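PDB 4K7C: aminopeptidase C from Lactobacillus rhamnosus, which probably works as a papain-like cysteine aminopeptidase, cleaving residues from the amino-terminal end of peptides. Local coordinates for residues A[152-157]-A[246-251]; A[158-163]-A[221-226]; A[315-320]-A[406-411]; A[319-324]-A[361-366]. All blocks are in the same frame, centred on the assembly; numbering follows the deposited sequence.

Contact 1 (A[152-157]-A[246-251]); sequences YGIVPK and QTFFKK
Apolar contacts with the ring of F248 come first. F248 leaves its helix with CG anti to the backbone N (chi1 180°), which carries the ring across to the loop 152-157. P156 meets it tip to tip: CD sits over the centre of one face, 4.0 Å from the ring centroid of F248 and only 11° off the ring normal, a clear CH-pi contact, while P156 CG lies 3.7 Å from F248 CE1. The methyl CG2 of I154 serves both phenylalanines, reaching the edge of each ring, at 3.9 Å from F248 CD2 and 3.9 Å from F249 CD1. F228 meets F248 edge-to-face and Y252 stacks with it. An alanine at F248 would remove the ring face under P156 CD and the edge beside I154 CG2, and would probably loosen the loop's packing on the helix.

Backbone packing is the second kind. G153, with positive phi, comes so close to the helix that its CA is 4.2 Å from Q246 CA; a side chain there would run into the backbone N of Q246. Beside it, Q246 CG rests 3.8 Å from G153 N. The carbonyl O of I154 approaches F248 CD2 obliquely at 3.3 Å, and the backbone of I154 is hydrogen-bonded to P245, just ahead of the segment. The whole is loop-on-helix packing: the loop leaving helix 142-152 is seated against helix 245-253, which follows the hairpin of strands 226-231 and 237-243.

Contact 2 (A[158-163]-A[221-226]); sequences SVMPET and NPPTKF
V159 is the main bump here, and the hollow it fills lies between a proline and a phenylalanine. Its CG1 methyl stands anti to the backbone N and pushes into the angle between the P223 ring, where it comes 4.0 Å from CG of P223, and the F226 ring, where it comes 3.8 Å from CG of F226. F226 has its own CG in the crowded position between backbone N and carbonyl carbon (chi1 55°), and one face of its ring receives V159 CG1 at 4.1 Å from the centroid, 22° off the normal and offset toward the rim: a CH-pi contact. The other methyl, V159 CG2, follows along the same ring to within 3.9 Å of F226 CD2.

The second bump is M160, a selenomethionine from the derivative used to solve the structure. Fully extended, it crosses the P223 ring at about a right angle, so that its SE lies 3.9 Å from P223 CD. Its terminal CE continues past P222 to end 3.9 Å from the carbonyl O of N221. V155 touches M160, P223 and F226 alike, packing against the same cluster.

The loop after helix 142-152 thus packs on the link from helix 197-219 into strand 226-231, which F226 opens. A single water donates to both backbones, to V159 O at 3.0 Å and to N221 O at 3.2 Å. N221 OD1 is hydrogen-bonded to NE2 of Q27 of a second subunit. The chemistry is therefore that of shape-matched apolar surfaces, with direct polar pairing replaced by one water that donates to two carbonyls at once.

Contact 3 (A[315-320]-A[406-411]); sequences VWFGSD and QFVYQV
W316 and Q410 lie side by side and point the same way, on the face of the sheet where G318 has no side chain. The indole and the amide are nearly coplanar, their planes 24° apart, and NE2 of Q410 comes to the edge of the indole, 3.2 Å from W316 CZ3. A CB on G318 would crowd that same NE2, so the bare glycine gives the amide its place. The indole is fixed at its other side by W316 NE1, which bonds to the backbone O of W71.

On the opposite face, which S319 shares, the contacts across the strands are mainly apolar. F317 and V408 cross at about a right angle, CD2 of F317 lying 3.9 Å from V408 CG2, while V411 CG1 packs 3.9 Å from F317 CB. V315 meets V411 obliquely, and F301 of helix 298-310 covers V408 and V411.

Between these faces the strands run antiparallel and are interrupted by a classic beta bulge, in the beta domain of a papain-like fold: Y409 and Q410 both face G318. G318 O takes Y409 N at 2.9 Å and, more loosely, Q410 N at 3.3 Å, the latter on a lone pair. In return G318 N reaches Q410 O at 2.9 Å, from above the carbonyl plane.

Beyond the bulge D320 N donates to F407 O at 3.0 Å, in the carbonyl plane. D320 turns its CB to the edge of the Y409 ring, 4.1 Å from CE2 of Y409, and D320 OD2 and Y409 OH both bond to the hydroxyl of S360.

Contact 4 (A[319-324]-A[361-366]); sequences SDVGQS and LMTHAM
D320 has CG anti to the backbone N (chi1 -171°), carrying its carboxylate to L361; H364 CG is likewise anti to its backbone N (chi1 -170°), and V321 puts CG1 in the crowded position, 3.7 Å from H364 CB. The backbone forms a classic beta bulge, T363 and H364 both facing S319: S319 O accepts T363 N at 2.9 Å, from above the carbonyl plane, and H364 N nearly along the C=O axis. S319 N returns a bond to H364 O.

H364 NE2 bonds to N385 and the side chain touches C70, consistent with the Cys-His-Asn triad of papain-like peptidases; the bulge and V321 thus pack beside the probable active site.

D320 begins a type I turn to Q323. Its OD2 takes weak bonds from L361 N and Q323 NE2 besides that to S360, while OD1 accepts a water at 2.6 Å that also binds T363 OG1 and G322 N. An alanine at D320 would lose these carboxylate bonds and would probably loosen the turn against L361 and T363.

V321 N makes a weak bond to T363 OG1. S319 OG donates to a water 2.6 Å away, which in turn donates to H364 O, and CE of the selenomethionine M366 lies 3.6 Å from that same S319 OG.

In the fold
Contacts 3 and 4 form the central pair, about 7 Å between centres: they share S319 and D320, and strand 315-319 has its two neighbours there, 408-414 on one side and 364-374 on the other. Both are knit by backbone hydrogen bonds and each has a bulge, contact 4 containing the probable catalytic histidine, H364. Contacts 1 and 2 sit farther out, their centres about 22 and 24 Å from the centre of the chain, and touch through F226, on which V155, P156 and F248 pack. Contact 1 is buried, contact 2 partly so and bordered by other subunits. Both rely on apolar packing and CH-pi contacts, with a water as the polar link in contact 2.

Contact 1 (A[152-157]-A[246-251])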
loop_
_atom_site.group_PDB
_atom_site.type_symbol
_atom_site.label_atom_id
_atom_site.label_comp_id
_atom_site.label_asym_id
_atom_site.label_seq_id
_atom_site.Cartn_x
_atom_site.Cartn_y
_atom_site.Cartn_z
ATOM N N TYR A 152 42.804 -3.494 -10.971
ATOM C CA TYR A 152 41.689 -3.323 -11.909
ATOM C C TYR A 152 41.122 -1.956 -12.189
ATOM O O TYR A 152 40.315 -1.746 -13.131
ATOM C CB TYR A 152 40.551 -4.240 -11.510
ATOM C CG TYR A 152 40.879 -5.712 -11.576
ATOM C CD1 TYR A 152 40.999 -6.359 -12.814
ATOM C CD2 TYR A 152 40.974 -6.496 -10.427
ATOM C CE1 TYR A 152 41.279 -7.740 -12.907
ATOM C CE2 TYR A 152 41.216 -7.879 -10.498
ATOM C CZ TYR A 152 41.422 -8.513 -11.720
ATOM O OH TYR A 152 41.681 -9.855 -11.827
ATOM N N GLY A 153 41.546 -1.019 -11.393
ATOM C CA GLY A 153 41.063 0.352 -11.421
ATOM C C GLY A 153 39.629 0.505 -11.019
ATOM O O GLY A 153 39.182 -0.228 -10.147
ATOM N N ILE A 154 38.951 1.476 -11.569
ATOM C CA ILE A 154 37.574 1.747 -11.188
ATOM C C ILE A 154 36.906 2.440 -12.366
ATOM O O ILE A 154 37.561 2.993 -13.267
ATOM C CB ILE A 154 37.481 2.549 -9.828
ATOM C CG1 ILE A 154 36.071 2.428 -9.155
ATOM C CG2 ILE A 154 37.882 4.022 -9.970
ATOM C CD1 ILE A 154 35.564 1.002 -8.949
ATOM N N VAL A 155 35.588 2.425 -12.351
ATOM C CA VAL A 155 34.755 3.090 -13.331
ATOM C C VAL A 155 33.578 3.866 -12.681
ATOM O O VAL A 155 33.144 3.516 -11.565
ATOM C CB VAL A 155 34.228 2.108 -14.407
ATOM C CG1 VAL A 155 35.375 1.368 -15.066
ATOM C CG2 VAL A 155 33.181 1.137 -13.873
ATOM N N PRO A 156 33.068 4.875 -13.380
ATOM C CA PRO A 156 31.792 5.474 -12.988
ATOM C C PRO A 156 30.707 4.414 -12.865
ATOM O O PRO A 156 30.625 3.456 -13.592
ATOM C CB PRO A 156 31.477 6.385 -14.155
ATOM C CG PRO A 156 32.808 6.737 -14.730
ATOM C CD PRO A 156 33.483 5.406 -14.712
ATOM N N LYS A 157 29.787 4.668 -11.957
ATOM C CA LYS A 157 28.616 3.847 -11.807
ATOM C C LYS A 157 27.826 3.653 -13.101
ATOM O O LYS A 157 27.423 2.550 -13.423
ATOM C CB LYS A 157 27.733 4.395 -10.640
ATOM C CG LYS A 157 26.659 3.348 -10.218
ATOM C CD LYS A 157 25.637 3.978 -9.311
ATOM C CE LYS A 157 24.620 3.009 -8.852
ATOM N NZ LYS A 157 25.398 1.926 -8.157
ATOM N N GLN A 246 41.801 1.698 -15.308
ATOM C CA GLN A 246 43.047 2.170 -14.707
ATOM C C GLN A 246 43.424 3.596 -15.022
ATOM O O GLN A 246 43.783 4.303 -14.110
ATOM C CB GLN A 246 44.170 1.159 -14.933
ATOM C CG GLN A 246 43.736 -0.208 -14.392
ATOM C CD GLN A 246 44.849 -1.201 -14.322
ATOM O OE1 GLN A 246 44.993 -2.088 -15.184
ATOM N NE2 GLN A 246 45.693 -1.035 -13.318
ATOM N N THR A 247 43.267 4.064 -16.273
ATOM C CA THR A 247 43.483 5.478 -16.515
ATOM C C THR A 247 42.439 6.417 -15.847
ATOM O O THR A 247 42.742 7.494 -15.413
ATOM C CB THR A 247 43.665 5.815 -18.022
ATOM O OG1 THR A 247 42.504 5.448 -18.737
ATOM C CG2 THR A 247 44.846 5.067 -18.541
ATOM N N PHE A 248 41.198 5.962 -15.781
ATOM C CA PHE A 248 40.152 6.686 -15.038
ATOM C C PHE A 248 40.579 6.824 -13.576
ATOM O O PHE A 248 40.579 7.922 -13.021
ATOM C CB PHE A 248 38.815 5.940 -15.171
ATOM C CG PHE A 248 37.723 6.616 -14.435
ATOM C CD1 PHE A 248 37.065 7.701 -14.997
ATOM C CD2 PHE A 248 37.476 6.298 -13.086
ATOM C CE1 PHE A 248 36.109 8.404 -14.258
ATOM C CE2 PHE A 248 36.528 7.026 -12.379
ATOM C CZ PHE A 248 35.852 8.076 -12.967
ATOM N N PHE A 249 40.971 5.735 -12.940
ATOM C CA PHE A 249 41.444 5.851 -11.580
ATOM C C PHE A 249 42.582 6.862 -11.445
ATOM O O PHE A 249 42.559 7.743 -10.562
ATOM C CB PHE A 249 41.844 4.526 -10.967
ATOM C CG PHE A 249 42.309 4.661 -9.517
ATOM C CD1 PHE A 249 41.395 4.739 -8.483
ATOM C CD2 PHE A 249 43.682 4.780 -9.216
ATOM C CE1 PHE A 249 41.829 4.962 -7.191
ATOM C CE2 PHE A 249 44.122 4.918 -7.903
ATOM C CZ PHE A 249 43.211 5.046 -6.907
ATOM N N LYS A 250 43.613 6.701 -12.274
ATOM C CA LYS A 250 44.793 7.572 -12.198
ATOM C C LYS A 250 44.426 9.048 -12.386
ATOM O O LYS A 250 44.926 9.886 -11.689
ATOM C CB LYS A 250 45.880 7.083 -13.191
ATOM C CG LYS A 250 46.448 5.692 -12.850
ATOM C CD LYS A 250 47.545 5.216 -13.839
ATOM C CE LYS A 250 48.628 4.413 -13.118
ATOM N NZ LYS A 250 48.213 3.008 -13.181
ATOM N N LYS A 251 43.506 9.366 -13.296
ATOM C CA LYS A 251 43.159 10.759 -13.605
ATOM C C LYS A 251 42.170 11.412 -12.654
ATOM O O LYS A 251 42.408 12.548 -12.215
ATOM C CB LYS A 251 42.673 10.875 -15.043
ATOM C CG LYS A 251 42.218 12.259 -15.465
ATOM C CD LYS A 251 42.015 12.372 -16.958
ATOM C CE LYS A 251 41.367 13.704 -17.350
ATOM N NZ LYS A 251 41.114 13.700 -18.819
#

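Contact 2 (A[158-163]-A[221-226])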
loop_
_atom_site.group_PDB
_atom_site.type_symbol
_atom_site.label_atom_id
_atom_site.label_comp_id
_atom_site.label_asym_id
_atom_site.label_seq_id
_atom_site.Cartn_x
_atom_site.Cartn_y
_atom_site.Cartn_z
ATOM N N SER A 158 27.622 4.705 -13.868
ATOM C CA SER A 158 26.918 4.617 -15.143
ATOM C C SER A 158 27.537 3.667 -16.121
ATOM O O SER A 158 26.869 3.209 -16.986
ATOM C CB SER A 158 26.806 5.995 -15.822
ATOM O OG SER A 158 28.090 6.491 -16.157
ATOM N N VAL A 159 28.831 3.355 -15.938
ATOM C CA VAL A 159 29.573 2.536 -16.885
ATOM C C VAL A 159 29.525 1.043 -16.574
ATOM O O VAL A 159 29.667 0.201 -17.504
ATOM C CB VAL A 159 31.039 3.063 -16.950
ATOM C CG1 VAL A 159 31.926 2.149 -17.776
ATOM C CG2 VAL A 159 31.071 4.452 -17.578
HETATM N N MSE A 160 29.291 0.695 -15.321
HETATM C CA MSE A 160 29.006 -0.670 -14.901
HETATM C C MSE A 160 27.876 -0.620 -13.835
HETATM O O MSE A 160 28.151 -0.619 -12.622
HETATM C CB MSE A 160 30.142 -1.481 -14.332
HETATM C CG MSE A 160 29.691 -2.891 -14.426
HETATM SE SE MSE A 160 31.136 -4.135 -13.868
HETATM C CE MSE A 160 30.337 -5.845 -14.323
ATOM N N PRO A 161 26.650 -0.476 -14.315
ATOM C CA PRO A 161 25.495 -0.364 -13.435
ATOM C C PRO A 161 25.218 -1.624 -12.619
ATOM O O PRO A 161 25.713 -2.772 -12.923
ATOM C CB PRO A 161 24.319 -0.117 -14.403
ATOM C CG PRO A 161 24.869 0.167 -15.728
ATOM C CD PRO A 161 26.266 -0.424 -15.730
ATOM N N GLU A 162 24.399 -1.447 -11.605
ATOM C CA GLU A 162 23.872 -2.573 -10.869
ATOM C C GLU A 162 23.048 -3.548 -11.747
ATOM O O GLU A 162 22.382 -3.189 -12.734
ATOM C CB GLU A 162 22.995 -2.095 -9.644
ATOM C CG GLU A 162 23.798 -1.240 -8.682
ATOM C CD GLU A 162 24.700 -2.112 -7.837
ATOM O OE1 GLU A 162 24.147 -3.059 -7.220
ATOM O OE2 GLU A 162 25.935 -1.832 -7.803
ATOM N N THR A 163 23.048 -4.779 -11.298
ATOM C CA THR A 163 22.190 -5.836 -11.798
ATOM C C THR A 163 21.319 -6.388 -10.631
ATOM O O THR A 163 21.370 -5.896 -9.516
ATOM C CB THR A 163 22.998 -6.975 -12.365
ATOM O OG1 THR A 163 23.677 -7.611 -11.292
ATOM C CG2 THR A 163 24.030 -6.490 -13.502
ATOM N N ASN A 221 29.616 -7.883 -17.942
ATOM C CA ASN A 221 30.991 -7.899 -18.391
ATOM C C ASN A 221 31.712 -6.682 -17.859
ATOM O O ASN A 221 31.293 -5.520 -18.065
ATOM C CB ASN A 221 31.054 -7.801 -19.884
ATOM C CG ASN A 221 30.391 -8.938 -20.611
ATOM O OD1 ASN A 221 30.486 -10.136 -20.250
ATOM N ND2 ASN A 221 29.589 -8.548 -21.563
ATOM N N PRO A 222 32.833 -6.899 -17.216
ATOM C CA PRO A 222 33.603 -5.712 -16.799
ATOM C C PRO A 222 34.121 -4.925 -17.952
ATOM O O PRO A 222 34.677 -5.505 -18.929
ATOM C CB PRO A 222 34.766 -6.310 -16.026
ATOM C CG PRO A 222 34.390 -7.686 -15.744
ATOM C CD PRO A 222 33.527 -8.158 -16.885
ATOM N N PRO A 223 33.935 -3.630 -17.914
ATOM C CA PRO A 223 34.403 -2.810 -19.000
ATOM C C PRO A 223 35.962 -2.742 -19.090
ATOM O O PRO A 223 36.639 -2.870 -18.114
ATOM C CB PRO A 223 33.870 -1.430 -18.650
ATOM C CG PRO A 223 33.505 -1.500 -17.212
ATOM C CD PRO A 223 33.143 -2.887 -16.925
ATOM N N THR A 224 36.478 -2.560 -20.296
ATOM C CA THR A 224 37.886 -2.363 -20.517
ATOM C C THR A 224 38.243 -0.965 -21.130
ATOM O O THR A 224 39.354 -0.462 -20.979
ATOM C CB THR A 224 38.425 -3.455 -21.483
ATOM O OG1 THR A 224 37.612 -3.498 -22.669
ATOM C CG2 THR A 224 38.427 -4.848 -20.791
ATOM N N LYS A 225 37.319 -0.354 -21.805
ATOM C CA LYS A 225 37.535 0.920 -22.477
ATOM C C LYS A 225 36.211 1.673 -22.565
ATOM O O LYS A 225 35.190 1.089 -23.001
ATOM C CB LYS A 225 38.039 0.624 -23.876
ATOM C CG LYS A 225 38.240 1.861 -24.715
ATOM C CD LYS A 225 39.029 1.545 -25.967
ATOM C CE LYS A 225 38.171 1.753 -27.194
ATOM N NZ LYS A 225 39.055 1.601 -28.374
ATOM N N PHE A 226 36.174 2.946 -22.173
ATOM C CA PHE A 226 34.891 3.682 -22.292
ATOM C C PHE A 226 35.137 5.176 -22.429
ATOM O O PHE A 226 36.212 5.703 -22.040
ATOM C CB PHE A 226 34.057 3.429 -21.030
ATOM C CG PHE A 226 34.791 3.791 -19.736
ATOM C CD1 PHE A 226 35.679 2.909 -19.158
ATOM C CD2 PHE A 226 34.611 4.970 -19.169
ATOM C CE1 PHE A 226 36.382 3.243 -17.994
ATOM C CE2 PHE A 226 35.252 5.334 -17.996
ATOM C CZ PHE A 226 36.164 4.460 -17.392
HETATM O O HOH W 1 29.631 -2.798 -18.038
#

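Contact 3 (A[315-320]-A[406-411])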
loop_
_atom_site.group_PDB
_atom_site.type_symbol
_atom_site.label_atom_id
_atom_site.label_comp_id
_atom_site.label_asym_id
_atom_site.label_seq_id
_atom_site.Cartn_x
_atom_site.Cartn_y
_atom_site.Cartn_z
ATOM N N VAL A 315 37.049 9.590 6.520
ATOM C CA VAL A 315 37.794 8.492 7.094
ATOM C C VAL A 315 36.994 7.176 7.053
ATOM O O VAL A 315 35.941 7.080 7.729
ATOM C CB VAL A 315 38.183 8.803 8.581
ATOM C CG1 VAL A 315 38.950 7.689 9.222
ATOM C CG2 VAL A 315 38.990 10.107 8.748
ATOM N N TRP A 316 37.453 6.181 6.307
ATOM C CA TRP A 316 36.837 4.886 6.292
ATOM C C TRP A 316 37.032 4.254 7.676
ATOM O O TRP A 316 38.128 4.358 8.283
ATOM C CB TRP A 316 37.505 4.002 5.251
ATOM C CG TRP A 316 36.985 2.670 4.931
ATOM C CD1 TRP A 316 36.334 2.296 3.830
ATOM C CD2 TRP A 316 37.235 1.412 5.649
ATOM N NE1 TRP A 316 36.097 0.980 3.796
ATOM C CE2 TRP A 316 36.622 0.397 4.908
ATOM C CE3 TRP A 316 37.758 1.103 6.903
ATOM C CZ2 TRP A 316 36.617 -0.921 5.303
ATOM C CZ3 TRP A 316 37.809 -0.218 7.269
ATOM C CH2 TRP A 316 37.229 -1.226 6.507
ATOM N N PHE A 317 35.931 3.702 8.201
ATOM C CA PHE A 317 35.972 3.007 9.502
ATOM C C PHE A 317 35.104 1.796 9.605
ATOM O O PHE A 317 34.072 1.716 8.944
ATOM C CB PHE A 317 35.653 3.989 10.688
ATOM C CG PHE A 317 34.202 4.265 10.924
ATOM C CD1 PHE A 317 33.524 5.155 10.124
ATOM C CD2 PHE A 317 33.546 3.701 12.008
ATOM C CE1 PHE A 317 32.197 5.427 10.297
ATOM C CE2 PHE A 317 32.200 4.045 12.252
ATOM C CZ PHE A 317 31.539 4.915 11.387
ATOM N N GLY A 318 35.572 0.852 10.451
ATOM C CA GLY A 318 34.936 -0.409 10.752
ATOM C C GLY A 318 34.423 -0.460 12.176
ATOM O O GLY A 318 35.099 -0.076 13.097
ATOM N N SER A 319 33.170 -0.892 12.324
ATOM C CA SER A 319 32.487 -0.896 13.634
ATOM C C SER A 319 31.494 -2.069 13.752
ATOM O O SER A 319 31.177 -2.780 12.771
ATOM C CB SER A 319 31.737 0.427 13.885
ATOM O OG SER A 319 30.660 0.628 12.998
ATOM N N ASP A 320 30.963 -2.242 14.957
ATOM C CA ASP A 320 29.875 -3.226 15.157
ATOM C C ASP A 320 28.584 -2.439 15.210
ATOM O O ASP A 320 28.135 -2.050 16.274
ATOM C CB ASP A 320 30.130 -3.995 16.442
ATOM C CG ASP A 320 29.227 -5.162 16.663
ATOM O OD1 ASP A 320 28.225 -5.304 15.977
ATOM O OD2 ASP A 320 29.552 -5.999 17.570
ATOM N N GLN A 406 33.750 2.229 22.318
ATOM C CA GLN A 406 33.454 0.860 22.527
ATOM C C GLN A 406 33.400 0.045 21.254
ATOM O O GLN A 406 33.838 -1.097 21.229
ATOM C CB GLN A 406 32.074 0.697 23.223
ATOM C CG GLN A 406 31.856 1.171 24.655
ATOM C CD GLN A 406 32.941 0.707 25.588
ATOM O OE1 GLN A 406 33.347 -0.459 25.632
ATOM N NE2 GLN A 406 33.428 1.632 26.316
ATOM N N PHE A 407 32.819 0.603 20.173
ATOM C CA PHE A 407 32.366 -0.207 19.081
ATOM C C PHE A 407 33.033 0.058 17.722
ATOM O O PHE A 407 32.777 -0.672 16.761
ATOM C CB PHE A 407 30.811 -0.185 18.915
ATOM C CG PHE A 407 30.108 -0.672 20.138
ATOM C CD1 PHE A 407 30.381 -1.944 20.644
ATOM C CD2 PHE A 407 29.338 0.162 20.895
ATOM C CE1 PHE A 407 29.751 -2.394 21.818
ATOM C CE2 PHE A 407 28.724 -0.279 22.072
ATOM C CZ PHE A 407 28.942 -1.566 22.526
ATOM N N VAL A 408 33.878 1.062 17.674
ATOM C CA VAL A 408 34.734 1.239 16.486
ATOM C C VAL A 408 36.064 0.496 16.679
ATOM O O VAL A 408 36.758 0.713 17.719
ATOM C CB VAL A 408 35.020 2.687 16.233
ATOM C CG1 VAL A 408 36.082 2.925 15.064
ATOM C CG2 VAL A 408 33.743 3.439 15.936
ATOM N N TYR A 409 36.404 -0.337 15.694
ATOM C CA TYR A 409 37.591 -1.149 15.725
ATOM C C TYR A 409 38.661 -0.785 14.693
ATOM O O TYR A 409 39.801 -1.174 14.918
ATOM C CB TYR A 409 37.287 -2.595 15.559
ATOM C CG TYR A 409 36.321 -3.154 16.630
ATOM C CD1 TYR A 409 36.787 -3.501 17.850
ATOM C CD2 TYR A 409 34.962 -3.358 16.353
ATOM C CE1 TYR A 409 35.970 -3.971 18.867
ATOM C CE2 TYR A 409 34.137 -3.903 17.360
ATOM C CZ TYR A 409 34.651 -4.217 18.610
ATOM O OH TYR A 409 33.838 -4.734 19.598
ATOM N N GLN A 410 38.305 -0.033 13.653
ATOM C CA GLN A 410 39.248 0.262 12.585
ATOM C C GLN A 410 38.999 1.610 11.951
ATOM O O GLN A 410 37.846 2.009 11.784
ATOM C CB GLN A 410 39.069 -0.750 11.483
ATOM C CG GLN A 410 39.332 -2.178 11.819
ATOM C CD GLN A 410 39.224 -2.987 10.565
ATOM O OE1 GLN A 410 39.439 -4.227 10.535
ATOM N NE2 GLN A 410 38.843 -2.291 9.508
ATOM N N VAL A 411 40.091 2.313 11.630
ATOM C CA VAL A 411 40.033 3.525 10.813
ATOM C C VAL A 411 41.213 3.399 9.799
ATOM O O VAL A 411 42.174 2.678 10.074
ATOM C CB VAL A 411 40.209 4.857 11.552
ATOM C CG1 VAL A 411 38.933 5.239 12.294
ATOM C CG2 VAL A 411 41.385 4.820 12.517
#

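Contact 4 (A[319-324]-A[361-366])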
loop_
_atom_site.group_PDB
_atom_site.type_symbol
_atom_site.label_atom_id
_atom_site.label_comp_id
_atom_site.label_asym_id
_atom_site.label_seq_id
_atom_site.Cartn_x
_atom_site.Cartn_y
_atom_site.Cartn_z
ATOM N N SER A 319 33.170 -0.892 12.324
ATOM C CA SER A 319 32.487 -0.896 13.634
ATOM C C SER A 319 31.494 -2.069 13.752
ATOM O O SER A 319 31.177 -2.780 12.771
ATOM C CB SER A 319 31.737 0.427 13.885
ATOM O OG SER A 319 30.660 0.628 12.998
ATOM N N ASP A 320 30.963 -2.242 14.957
ATOM C CA ASP A 320 29.875 -3.226 15.157
ATOM C C ASP A 320 28.584 -2.439 15.210
ATOM O O ASP A 320 28.135 -2.050 16.274
ATOM C CB ASP A 320 30.130 -3.995 16.442
ATOM C CG ASP A 320 29.227 -5.162 16.663
ATOM O OD1 ASP A 320 28.225 -5.304 15.977
ATOM O OD2 ASP A 320 29.552 -5.999 17.570
ATOM N N VAL A 321 27.956 -2.221 14.042
ATOM C CA VAL A 321 26.888 -1.261 13.936
ATOM C C VAL A 321 25.612 -1.730 14.656
ATOM O O VAL A 321 24.828 -0.892 15.049
ATOM C CB VAL A 321 26.578 -1.006 12.455
ATOM C CG1 VAL A 321 25.864 -2.211 11.787
ATOM C CG2 VAL A 321 25.844 0.292 12.269
ATOM N N GLY A 322 25.476 -3.042 14.835
ATOM C CA GLY A 322 24.330 -3.645 15.553
ATOM C C GLY A 322 24.337 -3.452 17.042
ATOM O O GLY A 322 23.336 -3.651 17.651
ATOM N N GLN A 323 25.459 -3.006 17.596
ATOM C CA GLN A 323 25.549 -2.691 19.048
ATOM C C GLN A 323 24.937 -1.347 19.349
ATOM O O GLN A 323 25.271 -0.341 18.694
ATOM C CB GLN A 323 26.982 -2.669 19.483
ATOM C CG GLN A 323 27.648 -4.021 19.379
ATOM C CD GLN A 323 27.247 -5.029 20.483
ATOM O OE1 GLN A 323 26.615 -4.678 21.488
ATOM N NE2 GLN A 323 27.666 -6.247 20.316
ATOM N N SER A 324 24.032 -1.311 20.342
ATOM C CA SER A 324 23.602 -0.044 20.992
ATOM C C SER A 324 23.290 1.030 19.949
ATOM O O SER A 324 23.755 2.165 19.939
ATOM C CB SER A 324 24.618 0.334 22.102
ATOM O OG SER A 324 24.218 1.459 22.807
ATOM N N LEU A 361 32.636 -7.542 17.203
ATOM C CA LEU A 361 33.734 -7.541 16.203
ATOM C C LEU A 361 33.258 -6.581 15.092
ATOM O O LEU A 361 32.137 -6.033 15.188
ATOM C CB LEU A 361 34.120 -8.918 15.703
ATOM C CG LEU A 361 33.045 -9.949 15.378
ATOM C CD1 LEU A 361 32.168 -9.437 14.286
ATOM C CD2 LEU A 361 33.632 -11.259 14.929
HETATM N N MSE A 362 34.113 -6.209 14.122
HETATM C CA MSE A 362 33.635 -5.342 13.005
HETATM C C MSE A 362 32.674 -6.111 12.150
HETATM O O MSE A 362 32.955 -7.225 11.760
HETATM C CB MSE A 362 34.735 -4.765 12.059
HETATM C CG MSE A 362 34.138 -4.252 10.722
HETATM SE SE MSE A 362 35.597 -3.570 9.550
HETATM C CE MSE A 362 34.785 -2.569 8.136
ATOM N N THR A 363 31.516 -5.522 11.892
ATOM C CA THR A 363 30.469 -6.086 11.099
ATOM C C THR A 363 30.071 -5.152 9.922
ATOM O O THR A 363 29.361 -5.580 9.018
ATOM C CB THR A 363 29.211 -6.371 11.915
ATOM O OG1 THR A 363 28.692 -5.117 12.363
ATOM C CG2 THR A 363 29.515 -7.298 13.109
ATOM N N HIS A 364 30.488 -3.889 9.945
ATOM C CA HIS A 364 30.020 -2.896 8.951
ATOM C C HIS A 364 31.081 -1.785 8.792
ATOM O O HIS A 364 31.712 -1.332 9.733
ATOM C CB HIS A 364 28.656 -2.328 9.400
ATOM C CG HIS A 364 27.958 -1.476 8.372
ATOM N ND1 HIS A 364 27.828 -1.856 7.047
ATOM C CD2 HIS A 364 27.328 -0.275 8.480
ATOM C CE1 HIS A 364 27.170 -0.910 6.378
ATOM N NE2 HIS A 364 26.851 0.052 7.228
ATOM N N ALA A 365 31.270 -1.338 7.567
ATOM C CA ALA A 365 32.224 -0.265 7.234
ATOM C C ALA A 365 31.346 0.931 6.840
ATOM O O ALA A 365 30.373 0.780 6.048
ATOM C CB ALA A 365 33.099 -0.660 6.005
HETATM N N MSE A 366 31.742 2.089 7.316
HETATM C CA MSE A 366 31.108 3.363 6.988
HETATM C C MSE A 366 32.237 4.385 6.874
HETATM O O MSE A 366 33.404 4.046 6.879
HETATM C CB MSE A 366 29.970 3.735 7.980
HETATM C CG MSE A 366 28.876 2.656 7.991
HETATM SE SE MSE A 366 27.465 3.073 9.321
HETATM C CE MSE A 366 28.476 2.714 10.959
HETATM O O HOH W 2 31.444 1.331 10.593
HETATM O O HOH W 3 26.664 -5.538 13.867
#